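Local coordinates for transcription regulator AsnC/Lrp ligand binding domain-containing protein (PDB 2ZBC) that probably binds amino-acid effectors as a stand-alone RAM module of the Lrp/AsnC family, with a likely role in transcriptional regulation, at the interface of chains A and B. Residues are numbered along the deposited sequence; one frame, centred on the assembly and turned at random. Chains: chain A/B, 83aa long hypothetical transcriptional regulator asnC.

The interface of chains A and B. Residues chain A 43, 74-75, 78-81; chain B 19, 30-34.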
# COMPACT_ATOMS: atom_id res chain seq x y z
N LYS A 43 13.46 12.89 12.17
CA LYS A 43 13.51 14.22 11.54
C LYS A 43 14.94 14.52 11.15
O LYS A 43 15.86 14.37 11.94
CB LYS A 43 12.96 15.27 12.49
CG LYS A 43 12.65 16.61 11.78
CD LYS A 43 11.61 17.36 12.63
CE LYS A 43 11.94 18.79 12.80
NZ LYS A 43 12.09 19.48 11.56
N ILE A 74 9.60 18.27 3.68
CA ILE A 74 8.76 19.22 4.35
C ILE A 74 8.62 20.49 3.51
O ILE A 74 9.60 20.98 2.93
CB ILE A 74 9.35 19.56 5.75
CG1 ILE A 74 9.08 18.40 6.71
CG2 ILE A 74 8.71 20.78 6.42
CD1 ILE A 74 10.00 18.42 7.91
N VAL A 75 7.40 21.00 3.47
CA VAL A 75 7.07 22.21 2.68
C VAL A 75 7.52 23.47 3.48
O VAL A 75 7.08 23.71 4.63
CB VAL A 75 5.54 22.38 2.38
CG1 VAL A 75 5.29 23.74 1.69
CG2 VAL A 75 5.05 21.23 1.42
N LYS A 78 5.34 25.71 5.78
CA LYS A 78 4.28 24.90 6.38
C LYS A 78 4.91 23.89 7.36
O LYS A 78 4.70 22.70 7.26
CB LYS A 78 3.51 24.20 5.27
CG LYS A 78 2.68 25.10 4.37
CD LYS A 78 1.53 25.83 5.12
CE LYS A 78 0.67 26.62 4.17
NZ LYS A 78 1.24 27.97 4.03
N SER A 79 5.66 24.41 8.33
CA SER A 79 6.44 23.59 9.22
C SER A 79 6.61 24.30 10.55
O SER A 79 7.16 25.44 10.59
CB SER A 79 7.78 23.26 8.59
OG SER A 79 8.57 22.61 9.49
N LEU A 80 6.17 23.64 11.63
CA LEU A 80 6.21 24.27 12.95
C LEU A 80 6.70 23.26 13.96
O LEU A 80 6.22 22.12 13.96
CB LEU A 80 4.81 24.81 13.34
CG LEU A 80 4.67 25.27 14.78
CD1 LEU A 80 5.69 26.39 15.02
CD2 LEU A 80 3.25 25.74 15.14
N VAL A 81 7.72 23.62 14.75
CA VAL A 81 8.17 22.83 15.88
C VAL A 81 8.05 23.79 17.07
O VAL A 81 8.76 24.80 17.08
CB VAL A 81 9.65 22.31 15.68
CG1 VAL A 81 10.19 21.56 16.91
CG2 VAL A 81 9.77 21.41 14.47
N PHE B 19 -3.64 22.23 8.19
CA PHE B 19 -2.38 22.60 8.80
C PHE B 19 -2.64 23.71 9.84
O PHE B 19 -2.32 23.59 11.00
CB PHE B 19 -1.35 23.05 7.73
CG PHE B 19 -0.09 23.64 8.30
CD1 PHE B 19 0.95 22.83 8.76
CD2 PHE B 19 0.05 25.01 8.44
CE1 PHE B 19 2.10 23.37 9.32
CE2 PHE B 19 1.25 25.56 9.02
CZ PHE B 19 2.25 24.77 9.44
N GLU B 30 4.37 19.51 16.98
CA GLU B 30 4.88 19.88 15.72
C GLU B 30 3.95 19.43 14.61
O GLU B 30 3.14 18.50 14.76
CB GLU B 30 6.34 19.39 15.52
CG GLU B 30 6.73 17.99 15.82
CD GLU B 30 8.19 17.72 15.53
OE1 GLU B 30 8.56 17.71 14.36
OE2 GLU B 30 8.95 17.60 16.48
N VAL B 31 3.97 20.20 13.53
CA VAL B 31 3.11 19.93 12.38
C VAL B 31 3.79 20.41 11.11
O VAL B 31 4.39 21.52 11.08
CB VAL B 31 1.70 20.52 12.56
CG1 VAL B 31 1.71 22.08 12.81
CG2 VAL B 31 0.81 20.17 11.39
N HIS B 32 3.75 19.56 10.09
CA HIS B 32 4.39 19.80 8.79
C HIS B 32 3.52 19.35 7.64
O HIS B 32 3.00 18.23 7.65
CB HIS B 32 5.71 19.05 8.70
CG HIS B 32 6.58 19.19 9.92
ND1 HIS B 32 6.57 18.30 10.98
CD2 HIS B 32 7.51 20.13 10.23
CE1 HIS B 32 7.46 18.70 11.89
NE2 HIS B 32 8.00 19.84 11.48
N VAL B 33 3.37 20.17 6.62
CA VAL B 33 2.83 19.66 5.35
C VAL B 33 3.96 19.02 4.60
O VAL B 33 5.05 19.53 4.62
CB VAL B 33 2.17 20.74 4.53
CG1 VAL B 33 1.68 20.20 3.17
CG2 VAL B 33 1.01 21.37 5.27
N VAL B 34 3.72 17.86 3.98
CA VAL B 34 4.76 17.09 3.30
C VAL B 34 4.38 16.65 1.90
O VAL B 34 3.17 16.43 1.61
CB VAL B 34 5.16 15.85 4.09
CG1 VAL B 34 6.02 16.22 5.26
CG2 VAL B 34 3.90 15.13 4.48
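A:Ile74 packs at the apolar centre, crossing B:His32 obliquely and laying CD1 over one face of the imidazole near its rim, 3.8 Å from B:His32 CD2, while A:Ile74 CG1 also touches B:Val34 CG1. With CG anti to the carbonyl carbon (chi1 -46°), B:His32 gives that face to A:Ile74 and its edge to A:Ser79, whose hydroxyl OG sits there in plane, turned by a chi1 of 174°. On the opposite side of the strand B:Val33 lies alongside two partners, CG1 against A:Val75 CG2 at 3.9 Å and CG2 against A:Lys78 CB. From helix 15-23, B:Phe19 sets one ring face under A:Lys78, whose CB stands over the ring centre; the lysine chain, bent at chi2, brings CD to 3.7 Å from B:Phe19 CD2. B:Phe19 CE1 lies 3.4 Å from A:Lys78 O, the carbonyl oxygen. An alanine at B:Phe19 would remove this face and would probably leave the A:Lys78 chain and carbonyl less well packed. Main-chain hydrogen bonds join the edges: B:Val33 N to A:Lys78 O and A:Leu80 N to B:Val31 O (2.8 Å) run nearly along the C=O axis, A:Val75 N to B:Val33 O and B:Val31 N to A:Leu80 O in the carbonyl plane. At the rim A:Lys43 and B:Glu30 meet tip to tip, CD 3.5 Å from OE1, their charged atoms not in contact. The end of A strand 66-75 and A strand 79-81 thus both pair antiparallel with B strand 30-34, and with the two-fold twin join two RAM modules into what is likely the family's dimer.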